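Local coordinates for DNA excision repair protein ERCC-6-like (Homo sapiens, PDB 5JNO) that acts as an ATP-dependent DNA translocase and tension sensor, associating with stretched, catenated DNA until it is resolved during anaphase, at residues L13-E18 and F35-D40. Sequence-based numbering, arbitrary orientation.
Sequences LRYVKE and FNLAKD
Leu37 lays its CB over one face of the Tyr15 ring in a CH-pi contact, 4.0 Å from the ring centroid and 21° off the normal. The methylene is displaced toward the rim, where Tyr15 CD2 and Leu37 CB are 3.8 Å apart. The two side chains cross obliquely. Next along the helix, the Ala38 methyl touches two side chains of the facing helix: Ala38 CB is 4.1 Å from Tyr15 CB and 4.0 Å from Val16 CG2. Val16 sets CG2 anti to its own carbonyl carbon, while CG1 is anti to the backbone N (chi1 171°) and makes a looser contact with Phe35, with Val16 CG1 and Phe35 CE1 4.5 Å apart. This is the antiparallel helix pair of TPR 1, a tetratricopeptide repeat near the N-terminus of the full-length helicase. The segment axes approach to 8.3 Å at 153°, with the small Ala38 opposite Tyr15, their CA atoms 5.8 Å apart. Phe35 starts out pointing away from residues 13-18, but the end of its ring comes back toward Val16. Farther out, Tyr15 also packs on Leu34 and Ile41, and Phe35 reaches Ala19 and Thr23 of helix 6-25. Val47 of the short helix 45-48 touches Val16 and Lys39.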
# COMPACT_ATOMS: atom_id res chain seq x y z
N LEU B 13 7.87 -1.40 -3.28
CA LEU B 13 8.09 0.03 -3.11
C LEU B 13 9.36 0.56 -3.80
O LEU B 13 9.36 1.67 -4.31
CB LEU B 13 8.07 0.43 -1.64
CG LEU B 13 6.70 0.31 -0.93
CD1 LEU B 13 6.87 0.23 0.59
CD2 LEU B 13 5.80 1.48 -1.26
N ARG B 14 10.44 -0.21 -3.80
CA ARG B 14 11.68 0.23 -4.43
C ARG B 14 11.45 0.26 -5.96
O ARG B 14 11.84 1.21 -6.62
CB ARG B 14 12.85 -0.70 -4.03
CG ARG B 14 14.20 -0.47 -4.73
CD ARG B 14 15.21 -1.56 -4.34
NE ARG B 14 15.53 -1.53 -2.89
CZ ARG B 14 15.12 -2.41 -1.95
NH1 ARG B 14 14.37 -3.48 -2.24
NH2 ARG B 14 15.49 -2.20 -0.67
N TYR B 15 10.78 -0.77 -6.48
CA TYR B 15 10.44 -0.85 -7.91
C TYR B 15 9.63 0.33 -8.38
O TYR B 15 9.97 0.92 -9.40
CB TYR B 15 9.71 -2.16 -8.26
CG TYR B 15 10.56 -3.40 -8.14
CD1 TYR B 15 11.95 -3.38 -8.38
CD2 TYR B 15 9.98 -4.63 -7.81
CE1 TYR B 15 12.71 -4.53 -8.29
CE2 TYR B 15 10.74 -5.78 -7.68
CZ TYR B 15 12.10 -5.72 -7.93
OH TYR B 15 12.85 -6.86 -7.84
N VAL B 16 8.59 0.70 -7.65
CA VAL B 16 7.78 1.87 -8.01
C VAL B 16 8.60 3.15 -7.92
O VAL B 16 8.51 3.98 -8.81
CB VAL B 16 6.49 2.00 -7.16
CG1 VAL B 16 5.77 3.33 -7.38
CG2 VAL B 16 5.56 0.85 -7.48
N LYS B 17 9.38 3.32 -6.84
CA LYS B 17 10.21 4.51 -6.72
C LYS B 17 11.13 4.67 -7.96
O LYS B 17 11.24 5.76 -8.51
CB LYS B 17 11.06 4.47 -5.47
CG LYS B 17 11.84 5.76 -5.22
CD LYS B 17 12.94 5.59 -4.18
CE LYS B 17 13.55 6.92 -3.73
NZ LYS B 17 12.87 7.51 -2.53
N GLU B 18 11.77 3.58 -8.36
CA GLU B 18 12.74 3.59 -9.47
C GLU B 18 12.05 3.71 -10.83
O GLU B 18 12.58 4.35 -11.73
CB GLU B 18 13.64 2.35 -9.43
CG GLU B 18 14.72 2.46 -8.37
CD GLU B 18 15.35 1.12 -7.99
OE1 GLU B 18 14.97 0.08 -8.57
OE2 GLU B 18 16.22 1.12 -7.09
N PHE B 35 7.91 -1.17 -13.33
CA PHE B 35 6.47 -1.25 -13.08
C PHE B 35 5.92 -2.67 -13.22
O PHE B 35 5.04 -3.05 -12.47
CB PHE B 35 5.65 -0.30 -13.95
CG PHE B 35 5.74 1.15 -13.53
CD1 PHE B 35 5.41 1.54 -12.21
CD2 PHE B 35 6.07 2.14 -14.45
CE1 PHE B 35 5.48 2.89 -11.84
CE2 PHE B 35 6.14 3.49 -14.08
CZ PHE B 35 5.84 3.86 -12.78
N ASN B 36 6.43 -3.46 -14.15
CA ASN B 36 5.96 -4.84 -14.29
C ASN B 36 6.36 -5.76 -13.17
O ASN B 36 5.59 -6.63 -12.80
CB ASN B 36 6.41 -5.45 -15.62
CG ASN B 36 5.45 -5.13 -16.72
OD1 ASN B 36 4.32 -5.63 -16.73
ND2 ASN B 36 5.86 -4.27 -17.64
N LEU B 37 7.58 -5.59 -12.67
CA LEU B 37 8.05 -6.34 -11.51
C LEU B 37 7.23 -5.98 -10.25
O LEU B 37 6.92 -6.86 -9.44
CB LEU B 37 9.54 -6.08 -11.27
CG LEU B 37 10.46 -6.61 -12.37
CD1 LEU B 37 11.87 -6.05 -12.22
CD2 LEU B 37 10.49 -8.13 -12.38
N ALA B 38 6.86 -4.71 -10.12
CA ALA B 38 5.89 -4.26 -9.11
C ALA B 38 4.50 -4.89 -9.25
O ALA B 38 3.94 -5.41 -8.28
CB ALA B 38 5.79 -2.74 -9.13
N LYS B 39 3.95 -4.86 -10.46
CA LYS B 39 2.66 -5.49 -10.75
C LYS B 39 2.64 -6.96 -10.36
O LYS B 39 1.58 -7.49 -9.97
CB LYS B 39 2.31 -5.34 -12.25
CG LYS B 39 1.09 -6.14 -12.69
CD LYS B 39 0.57 -5.73 -14.08
CE LYS B 39 1.54 -6.12 -15.20
NZ LYS B 39 1.98 -7.55 -15.19
N ASP B 40 3.78 -7.63 -10.51
CA ASP B 40 3.88 -9.05 -10.20
C ASP B 40 3.82 -9.34 -8.72
O ASP B 40 3.46 -10.45 -8.34
CB ASP B 40 5.19 -9.63 -10.69
CG ASP B 40 5.29 -9.71 -12.22
OD1 ASP B 40 4.31 -9.48 -12.98
OD2 ASP B 40 6.41 -10.02 -12.63